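Local coordinates for protein anthranilate synthase component I (Streptococcus pneumoniae serotype 4, PDB 5KCK) that belongs to the anthranilate synthase family and folds as an alpha/beta protein in which helices surround large antiparallel sheets, at residues V11-P14 against I15-Y18; M196-T199 against A200-I204; R311-I314 against G315-S318; Y429-A433 against Q434-Q438. All blocks are in the same frame, centred on the assembly; numbering follows the deposited sequence.

In the fold
Contacts 1 and 4 lie at helix starts, of 14-20 and 433-446; contact 2 lies within helix 190-205, and contact 3 at the end of helix 297-316. Together they exemplify how local contacts between residues three to five positions apart accompany the start, run and stop of a helix. Contact 1 stands apart, its centre about 56 Å from that of contact 2, and it borders the second subunit. Contacts 2 and 4 are neighbours, with centres about 10 Å apart; they touch where R201 CG meets Y429 O at 3.4 Å and V197 CG1 meets A433 CA at 3.8 Å. Contact 3 is separate, about 30 Å from contact 2 between centres.

Contact 1 of 4, residues V11-P14 against I15-Y18; sequences VLSP and ILAY
S13 caps the start of helix 14-20, and its bond to L16 is the textbook N-cap interaction, with a side-chain oxygen accepting from a backbone NH of the first turn. The hydroxyl OG of S13 takes the hydrogen of L16 N over 3.1 Å, in a bond that is almost straight (174° at the hydrogen). A first torsion of 75° makes this possible by placing OG between the backbone N and the carbonyl carbon of its own residue, close to the L16 amide. L16 CG also lies 3.5 Å from S13 OG, beside the capped amide. The same OG is hydrogen-bonded to the carbonyl oxygen of D10 of the second subunit, which links the cap to the dimer partner.

Backbone bonds then open the helix proper. A17 N reaches S13 O at 2.9 Å, and Y18 N reaches P14 O at 3.0 Å.

The apolar contacts come from L12, which precedes the cap. Its CG is turned away from the backbone N (chi1 -168°), which carries CD1 back to L16 CB at 3.8 Å, while CD2 lies 4.2 Å from A17 CB.

Around the contact, the Y18 ring stacks on F227 of the second subunit, and P14 packs on R234 of the second subunit. The serine hydroxyl thus accepts from its own helix while bonded to a carbonyl oxygen of the other chain, so both sides of its chemistry are used, consistent with a cap whose orientation is set partly by the neighbouring subunit.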
loop_
_atom_site.group_PDB
_atom_site.type_symbol
_atom_site.label_atom_id
_atom_site.label_comp_id
_atom_site.label_asym_id
_atom_site.label_seq_id
_atom_site.Cartn_x
_atom_site.Cartn_y
_atom_site.Cartn_z
ATOM N N VAL A 11 -2.026 11.820 -7.384
ATOM C CA VAL A 11 -2.258 12.263 -8.756
ATOM C C VAL A 11 -1.164 11.811 -9.704
ATOM O O VAL A 11 -1.188 12.179 -10.885
ATOM C CB VAL A 11 -2.432 13.796 -8.848
ATOM C CG1 VAL A 11 -3.610 14.251 -8.034
ATOM C CG2 VAL A 11 -1.143 14.522 -8.436
ATOM N N LEU A 12 -0.209 11.025 -9.228
ATOM C CA LEU A 12 0.899 10.570 -10.047
ATOM C C LEU A 12 1.414 9.274 -9.442
ATOM O O LEU A 12 1.551 9.169 -8.226
ATOM C CB LEU A 12 2.018 11.623 -10.106
ATOM C CG LEU A 12 3.127 11.420 -11.141
ATOM C CD1 LEU A 12 2.529 11.363 -12.542
ATOM C CD2 LEU A 12 4.157 12.538 -11.033
ATOM N N SER A 13 1.668 8.294 -10.293
ATOM C CA SER A 13 2.335 7.058 -9.942
ATOM C C SER A 13 3.693 7.002 -10.640
ATOM O O SER A 13 3.955 7.783 -11.561
ATOM C CB SER A 13 1.479 5.855 -10.359
ATOM O OG SER A 13 1.562 5.686 -11.762
ATOM N N PRO A 14 4.597 6.112 -10.215
ATOM C CA PRO A 14 5.891 6.031 -10.916
ATOM C C PRO A 14 5.752 5.529 -12.343
ATOM O O PRO A 14 6.568 5.890 -13.202
ATOM C CB PRO A 14 6.728 5.078 -10.043
ATOM C CG PRO A 14 5.778 4.377 -9.181
ATOM C CD PRO A 14 4.553 5.245 -9.025
ATOM N N ILE A 15 4.725 4.735 -12.632
ATOM C CA ILE A 15 4.474 4.337 -14.011
ATOM C C ILE A 15 4.042 5.539 -14.845
ATOM O O ILE A 15 4.579 5.782 -15.934
ATOM C CB ILE A 15 3.434 3.208 -14.060
ATOM C CG1 ILE A 15 3.981 1.978 -13.323
ATOM C CG2 ILE A 15 3.055 2.897 -15.509
ATOM C CD1 ILE A 15 5.343 1.513 -13.812
ATOM N N LEU A 16 3.065 6.308 -14.348
ATOM C CA LEU A 16 2.628 7.500 -15.071
ATOM C C LEU A 16 3.781 8.470 -15.282
ATOM O O LEU A 16 3.921 9.055 -16.362
ATOM C CB LEU A 16 1.490 8.197 -14.327
ATOM C CG LEU A 16 0.094 7.569 -14.342
ATOM C CD1 LEU A 16 -0.867 8.432 -13.539
ATOM C CD2 LEU A 16 -0.420 7.392 -15.771
ATOM N N ALA A 17 4.621 8.659 -14.265
ATOM C CA ALA A 17 5.759 9.555 -14.433
ATOM C C ALA A 17 6.673 9.062 -15.546
ATOM O O ALA A 17 7.079 9.837 -16.423
ATOM C CB ALA A 17 6.525 9.695 -13.115
ATOM N N TYR A 18 6.989 7.764 -15.542
ATOM C CA TYR A 18 7.888 7.221 -16.558
ATOM C C TYR A 18 7.340 7.448 -17.963
ATOM O O TYR A 18 8.070 7.873 -18.868
ATOM C CB TYR A 18 8.118 5.734 -16.313
ATOM C CG TYR A 18 9.303 5.180 -17.068
ATOM C CD1 TYR A 18 9.188 4.745 -18.388
ATOM C CD2 TYR A 18 10.540 5.107 -16.464
ATOM C CE1 TYR A 18 10.287 4.237 -19.068
ATOM C CE2 TYR A 18 11.632 4.591 -17.122
ATOM C CZ TYR A 18 11.507 4.167 -18.424
ATOM O OH TYR A 18 12.621 3.674 -19.054
#

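Contact 2 of 4, residues M196-T199 against A200-I204; sequences MVET and ARDLI
E198 and D202, one helical turn apart on helix 190-205, bring their carboxylates together, with E198 OE2 and D202 OD2 at 3.3 Å. The two flat groups are turned nearly at right angles (84°). Two acceptors so close would be expected to repel, unless one holds a proton or a nearby cation offsets the charge.

R201 may supply part of that compensation. Its NH2 forms a salt bridge with D202 OD1 at 3.3 Å, whereas the E198 carboxylate stays farther off, with OE2 5.5 Å from R201 NH2. What the guanidinium meets of E198 is the aliphatic part and the backbone: NH1 approaches E198 CA at 3.8 Å, and E198 O lies over one face of the group. The arginine chain leaves the backbone extended and then bends at chi3 (66°), which folds its end back over this turn.

Behind these side chains run ordinary helical bonds, among them D202 N to E198 O at 2.9 Å and R201 N to V197 O at 2.7 Å. L203 CG rests on T199 O at 3.4 Å, and T199 OG1 is hydrogen-bonded to G195 O, a turn earlier. R205 adds a second positive group beside R201 NE.

Farther out, T199 and A200 pack on L382 of helix 372-382, where L203 also meets R378, while V197 and R201 lean on the segment 429-433 that leads into helix 433-446.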
loop_
_atom_site.group_PDB
_atom_site.type_symbol
_atom_site.label_atom_id
_atom_site.label_comp_id
_atom_site.label_asym_id
_atom_site.label_seq_id
_atom_site.Cartn_x
_atom_site.Cartn_y
_atom_site.Cartn_z
HETATM N N MSE A 196 -23.881 20.759 31.813
HETATM C CA MSE A 196 -24.536 19.556 31.291
HETATM C C MSE A 196 -23.853 18.297 31.804
HETATM O O MSE A 196 -24.520 17.361 32.233
HETATM C CB MSE A 196 -24.532 19.528 29.764
HETATM C CG MSE A 196 -25.254 20.668 29.086
HETATM SE SE MSE A 196 -24.906 20.616 27.161
HETATM C CE MSE A 196 -25.736 22.306 26.657
ATOM N N VAL A 197 -22.518 18.276 31.730
ATOM C CA VAL A 197 -21.746 17.174 32.299
ATOM C C VAL A 197 -22.121 16.971 33.761
ATOM O O VAL A 197 -22.355 15.844 34.213
ATOM C CB VAL A 197 -20.237 17.431 32.140
ATOM C CG1 VAL A 197 -19.436 16.350 32.865
ATOM C CG2 VAL A 197 -19.863 17.502 30.670
ATOM N N GLU A 198 -22.201 18.072 34.516
ATOM C CA GLU A 198 -22.547 17.990 35.932
ATOM C C GLU A 198 -23.931 17.382 36.129
ATOM O O GLU A 198 -24.127 16.518 36.990
ATOM C CB GLU A 198 -22.470 19.383 36.566
ATOM C CG GLU A 198 -23.120 19.487 37.942
ATOM C CD GLU A 198 -24.418 20.293 37.937
ATOM O OE1 GLU A 198 -24.653 21.052 36.969
ATOM O OE2 GLU A 198 -25.201 20.169 38.906
ATOM N N THR A 199 -24.906 17.836 35.339
ATOM C CA THR A 199 -26.265 17.314 35.439
ATOM C C THR A 199 -26.297 15.817 35.157
ATOM O O THR A 199 -26.904 15.041 35.906
ATOM C CB THR A 199 -27.175 18.071 34.470
ATOM O OG1 THR A 199 -27.111 19.473 34.756
ATOM C CG2 THR A 199 -28.609 17.604 34.590
ATOM N N ALA A 200 -25.632 15.393 34.078
ATOM C CA ALA A 200 -25.567 13.974 33.750
ATOM C C ALA A 200 -24.817 13.196 34.822
ATOM O O ALA A 200 -25.237 12.097 35.209
ATOM C CB ALA A 200 -24.910 13.776 32.382
ATOM N N ARG A 201 -23.708 13.750 35.321
ATOM C CA ARG A 201 -22.965 13.081 36.385
ATOM C C ARG A 201 -23.859 12.831 37.595
ATOM O O ARG A 201 -23.879 11.726 38.144
ATOM C CB ARG A 201 -21.741 13.904 36.787
ATOM C CG ARG A 201 -20.747 13.128 37.642
ATOM C CD ARG A 201 -19.747 14.027 38.344
ATOM N NE ARG A 201 -20.397 14.869 39.340
ATOM C CZ ARG A 201 -20.419 16.198 39.301
ATOM N NH1 ARG A 201 -19.810 16.849 38.319
ATOM N NH2 ARG A 201 -21.047 16.875 40.252
ATOM N N ASP A 202 -24.630 13.843 38.002
ATOM C CA ASP A 202 -25.489 13.696 39.171
ATOM C C ASP A 202 -26.559 12.638 38.948
ATOM O O ASP A 202 -26.888 11.883 39.872
ATOM C CB ASP A 202 -26.132 15.034 39.529
ATOM C CG ASP A 202 -25.150 16.004 40.145
ATOM O OD1 ASP A 202 -24.037 15.565 40.511
ATOM O OD2 ASP A 202 -25.495 17.200 40.275
ATOM N N LEU A 203 -27.130 12.581 37.739
ATOM C CA LEU A 203 -28.108 11.538 37.437
ATOM C C LEU A 203 -27.496 10.157 37.600
ATOM O O LEU A 203 -28.112 9.261 38.190
ATOM C CB LEU A 203 -28.647 11.708 36.021
ATOM C CG LEU A 203 -29.567 12.896 35.765
ATOM C CD1 LEU A 203 -29.699 13.134 34.270
ATOM C CD2 LEU A 203 -30.919 12.637 36.393
ATOM N N ILE A 204 -26.276 9.973 37.093
ATOM C CA ILE A 204 -25.575 8.700 37.223
ATOM C C ILE A 204 -25.362 8.349 38.692
ATOM O O ILE A 204 -25.540 7.193 39.099
ATOM C CB ILE A 204 -24.252 8.755 36.432
ATOM C CG1 ILE A 204 -24.544 8.858 34.929
ATOM C CG2 ILE A 204 -23.374 7.548 36.717
ATOM C CD1 ILE A 204 -23.332 9.168 34.077
#

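Contact 3 of 4, residues R311-I314 against G315-S318; sequences RNDI and GRIS
R311 O receives the amide of G315 at 2.8 Å in the C-terminal turn of helix 297-316, where this i to i+4 bonding gives way to an i to i+3 bond between I314 O and I317 N. The R311 side chain turns away from this contact to a salt bridge with D308, one turn back.

N312 follows with two acceptors for R316. Its carbonyl takes R316 N, and its side-chain OD1 meets R316 NH1 at 2.8 Å in a bond that is weak because it is badly bent. OD1 comes to the edge of the guanidinium, with amide and guanidinium planes 49° apart.

D313 carries the charge pairing. R316 and D313 run alongside each other, their ends pointing the same way, and a bend at chi3 (-48°) brings the guanidinium to the carboxylate. D313 OD1 uses its anti lone pair for R316 NH1 at 2.9 Å, backed by a weak bond from NH2 at 3.2 Å. The carboxylate and guanidinium planes stand almost perpendicular (87°), so this is no flat two-oxygen pairing, and one oxygen serves both nitrogens. D313 O lies over one face of the same guanidinium. R316 NH2 also has a weak bond to A360 O of helix 354-361.

I314 packs its side chain against V268 and V344 of the sheet and offers its carbonyl to I317 and S318. I317 N donates to I314 O at 3.1 Å, and the hydroxyl S318 OG donates at 2.8 Å, the two donors reaching that oxygen from opposite faces of its carbonyl plane.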
loop_
_atom_site.group_PDB
_atom_site.type_symbol
_atom_site.label_atom_id
_atom_site.label_comp_id
_atom_site.label_asym_id
_atom_site.label_seq_id
_atom_site.Cartn_x
_atom_site.Cartn_y
_atom_site.Cartn_z
ATOM N N ARG A 311 -22.828 -8.733 21.707
ATOM C CA ARG A 311 -23.378 -10.078 21.849
ATOM C C ARG A 311 -24.902 -10.046 21.950
ATOM O O ARG A 311 -25.584 -10.862 21.320
ATOM C CB ARG A 311 -22.780 -10.780 23.079
ATOM C CG ARG A 311 -21.315 -11.182 22.945
ATOM C CD ARG A 311 -20.726 -11.734 24.260
ATOM N NE ARG A 311 -21.435 -12.913 24.751
ATOM C CZ ARG A 311 -21.890 -13.058 25.993
ATOM N NH1 ARG A 311 -21.706 -12.101 26.901
ATOM N NH2 ARG A 311 -22.526 -14.170 26.333
ATOM N N ASN A 312 -25.457 -9.117 22.737
ATOM C CA ASN A 312 -26.909 -9.066 22.880
ATOM C C ASN A 312 -27.587 -8.526 21.619
ATOM O O ASN A 312 -28.614 -9.065 21.189
ATOM C CB ASN A 312 -27.296 -8.234 24.102
ATOM C CG ASN A 312 -28.812 -8.116 24.273
ATOM O OD1 ASN A 312 -29.385 -7.032 24.132
ATOM N ND2 ASN A 312 -29.468 -9.240 24.559
ATOM N N ASP A 313 -27.042 -7.459 21.019
ATOM C CA ASP A 313 -27.623 -6.925 19.784
ATOM C C ASP A 313 -27.686 -7.997 18.704
ATOM O O ASP A 313 -28.739 -8.230 18.102
ATOM C CB ASP A 313 -26.823 -5.714 19.285
ATOM C CG ASP A 313 -27.067 -4.454 20.115
ATOM O OD1 ASP A 313 -28.058 -4.416 20.880
ATOM O OD2 ASP A 313 -26.268 -3.493 19.995
ATOM N N ILE A 314 -26.561 -8.672 18.459
ATOM C CA ILE A 314 -26.519 -9.736 17.463
ATOM C C ILE A 314 -27.412 -10.900 17.886
ATOM O O ILE A 314 -28.134 -11.480 17.064
ATOM C CB ILE A 314 -25.056 -10.164 17.236
ATOM C CG1 ILE A 314 -24.297 -9.038 16.520
ATOM C CG2 ILE A 314 -24.964 -11.485 16.470
ATOM C CD1 ILE A 314 -22.820 -9.333 16.265
ATOM N N GLY A 315 -27.412 -11.230 19.179
ATOM C CA GLY A 315 -28.201 -12.355 19.655
ATOM C C GLY A 315 -29.693 -12.178 19.444
ATOM O O GLY A 315 -30.408 -13.155 19.218
ATOM N N ARG A 316 -30.181 -10.936 19.499
ATOM C CA ARG A 316 -31.604 -10.678 19.288
ATOM C C ARG A 316 -32.053 -10.938 17.853
ATOM O O ARG A 316 -33.245 -11.146 17.625
ATOM C CB ARG A 316 -31.951 -9.235 19.665
ATOM C CG ARG A 316 -31.832 -8.924 21.153
ATOM C CD ARG A 316 -32.588 -7.642 21.536
ATOM N NE ARG A 316 -32.303 -6.504 20.658
ATOM C CZ ARG A 316 -31.238 -5.713 20.781
ATOM N NH1 ARG A 316 -30.346 -5.940 21.739
ATOM N NH2 ARG A 316 -31.062 -4.693 19.948
ATOM N N ILE A 317 -31.142 -10.938 16.881
ATOM C CA ILE A 317 -31.522 -11.084 15.482
ATOM C C ILE A 317 -30.894 -12.310 14.838
ATOM O O ILE A 317 -30.894 -12.424 13.613
ATOM C CB ILE A 317 -31.171 -9.822 14.671
ATOM C CG1 ILE A 317 -29.663 -9.576 14.726
ATOM C CG2 ILE A 317 -31.953 -8.605 15.177
ATOM C CD1 ILE A 317 -29.185 -8.488 13.782
ATOM N N SER A 318 -30.348 -13.228 15.631
ATOM C CA SER A 318 -29.602 -14.347 15.078
ATOM C C SER A 318 -30.067 -15.660 15.692
ATOM O O SER A 318 -30.852 -15.688 16.644
ATOM C CB SER A 318 -28.093 -14.176 15.324
ATOM O OG SER A 318 -27.597 -12.986 14.742
#

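Contact 4 of 4, residues Y429-A433 against Q434-Q438; sequences YDSIA and QNEYQ
This is the N-terminal start of helix 433-446, with I432 at the N-cap position and S431 just before it bonding across to E436. Since the cap residue is an isoleucine, it has no side-chain acceptor to offer the first-turn amides. Beside it, S431 OG donates to E436 OE1 at 2.8 Å, a side-chain bond from the residue before the cap that uses the anti lone pair of the carboxylate oxygen. S431 CB also lies 3.4 Å from E436 OE1, so OE1 touches both CB and OG of the serine.

With CG of the glutamate anti to its carbonyl carbon (chi1 -48°), the chain bends at chi2 (-73°) to bring OE1 back to the serine. On the way E436 CG passes 3.2 Å from I432 O, the oxygen that E436 N also binds, at 3.1 Å. Y437 N to A433 O, at 2.9 Å, continues the helix.

I432 makes its own contact with N435, crossing it at a slant: I432 CD1 meets N435 ND2 at 3.5 Å, and CB lies 3.9 Å from N435 CG.

Outside the two segments, S431 OG is also hydrogen-bonded to V428 N, and E436 packs on A425 and I427 of strand 418-427. The serine hydroxyl therefore relays between the strand's exit and the helix. A carboxylate drawn back towards the helix start is probably stabilised by the partial positive charge of that end.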
loop_
_atom_site.group_PDB
_atom_site.type_symbol
_atom_site.label_atom_id
_atom_site.label_comp_id
_atom_site.label_asym_id
_atom_site.label_seq_id
_atom_site.Cartn_x
_atom_site.Cartn_y
_atom_site.Cartn_z
ATOM N N TYR A 429 -19.578 8.305 36.625
ATOM C CA TYR A 429 -19.878 8.829 37.952
ATOM C C TYR A 429 -18.760 9.719 38.490
ATOM O O TYR A 429 -19.032 10.643 39.264
ATOM C CB TYR A 429 -20.166 7.675 38.912
ATOM C CG TYR A 429 -18.950 6.907 39.377
ATOM C CD1 TYR A 429 -18.469 5.823 38.656
ATOM C CD2 TYR A 429 -18.294 7.256 40.555
ATOM C CE1 TYR A 429 -17.363 5.114 39.087
ATOM C CE2 TYR A 429 -17.187 6.556 40.991
ATOM C CZ TYR A 429 -16.727 5.484 40.257
ATOM O OH TYR A 429 -15.625 4.787 40.698
ATOM N N ASP A 430 -17.509 9.472 38.096
ATOM C CA ASP A 430 -16.374 10.267 38.555
ATOM C C ASP A 430 -15.804 11.161 37.453
ATOM O O ASP A 430 -14.602 11.433 37.432
ATOM C CB ASP A 430 -15.284 9.362 39.132
ATOM C CG ASP A 430 -14.769 8.340 38.130
ATOM O OD1 ASP A 430 -15.495 8.019 37.162
ATOM O OD2 ASP A 430 -13.633 7.845 38.324
ATOM N N SER A 431 -16.651 11.636 36.540
ATOM C CA SER A 431 -16.183 12.521 35.481
ATOM C C SER A 431 -15.844 13.900 36.040
ATOM O O SER A 431 -16.532 14.418 36.921
ATOM C CB SER A 431 -17.238 12.654 34.373
ATOM O OG SER A 431 -17.204 11.560 33.468
ATOM N N ILE A 432 -14.772 14.489 35.520
ATOM C CA ILE A 432 -14.402 15.871 35.811
ATOM C C ILE A 432 -14.828 16.718 34.622
ATOM O O ILE A 432 -14.375 16.488 33.493
ATOM C CB ILE A 432 -12.898 16.009 36.074
ATOM C CG1 ILE A 432 -12.472 15.076 37.206
ATOM C CG2 ILE A 432 -12.541 17.457 36.383
ATOM C CD1 ILE A 432 -10.991 14.797 37.225
ATOM N N ALA A 433 -15.689 17.705 34.875
ATOM C CA ALA A 433 -16.348 18.420 33.786
ATOM C C ALA A 433 -15.341 19.127 32.887
ATOM O O ALA A 433 -15.502 19.149 31.661
ATOM C CB ALA A 433 -17.354 19.419 34.356
ATOM N N GLN A 434 -14.296 19.709 33.480
ATOM C CA GLN A 434 -13.284 20.417 32.701
ATOM C C GLN A 434 -12.514 19.462 31.799
ATOM O O GLN A 434 -12.227 19.790 30.641
ATOM C CB GLN A 434 -12.330 21.161 33.640
ATOM C CG GLN A 434 -11.171 21.849 32.940
ATOM C CD GLN A 434 -11.623 22.966 32.017
ATOM O OE1 GLN A 434 -12.505 23.754 32.360
ATOM N NE2 GLN A 434 -11.020 23.036 30.835
ATOM N N ASN A 435 -12.166 18.278 32.312
ATOM C CA ASN A 435 -11.483 17.286 31.488
ATOM C C ASN A 435 -12.347 16.853 30.310
ATOM O O ASN A 435 -11.843 16.663 29.199
ATOM C CB ASN A 435 -11.097 16.071 32.332
ATOM C CG ASN A 435 -10.083 16.404 33.401
ATOM O OD1 ASN A 435 -9.776 17.573 33.639
ATOM N ND2 ASN A 435 -9.559 15.375 34.061
ATOM N N GLU A 436 -13.652 16.696 30.529
ATOM C CA GLU A 436 -14.521 16.232 29.457
ATOM C C GLU A 436 -14.815 17.327 28.436
ATOM O O GLU A 436 -15.027 17.027 27.255
ATOM C CB GLU A 436 -15.819 15.678 30.044
ATOM C CG GLU A 436 -15.615 14.696 31.194
ATOM C CD GLU A 436 -15.084 13.326 30.771
ATOM O OE1 GLU A 436 -15.417 12.332 31.462
ATOM O OE2 GLU A 436 -14.338 13.229 29.769
ATOM N N TYR A 437 -14.844 18.592 28.862
ATOM C CA TYR A 437 -14.894 19.680 27.893
ATOM C C TYR A 437 -13.662 19.660 27.001
ATOM O O TYR A 437 -13.768 19.799 25.775
ATOM C CB TYR A 437 -15.013 21.027 28.608
ATOM C CG TYR A 437 -14.664 22.203 27.725
ATOM C CD1 TYR A 437 -15.576 22.697 26.805
ATOM C CD2 TYR A 437 -13.419 22.818 27.812
ATOM C CE1 TYR A 437 -15.262 23.773 25.991
ATOM C CE2 TYR A 437 -13.095 23.888 27.010
ATOM C CZ TYR A 437 -14.017 24.364 26.100
ATOM O OH TYR A 437 -13.691 25.434 25.299
ATOM N N GLN A 438 -12.482 19.466 27.603
ATOM C CA GLN A 438 -11.241 19.420 26.837
ATOM C C GLN A 438 -11.210 18.216 25.906
ATOM O O GLN A 438 -10.906 18.350 24.716
ATOM C CB GLN A 438 -10.046 19.391 27.783
ATOM C CG GLN A 438 -8.860 20.191 27.284
ATOM C CD GLN A 438 -9.188 21.665 27.103
ATOM O OE1 GLN A 438 -9.469 22.380 28.072
ATOM N NE2 GLN A 438 -9.160 22.126 25.858
#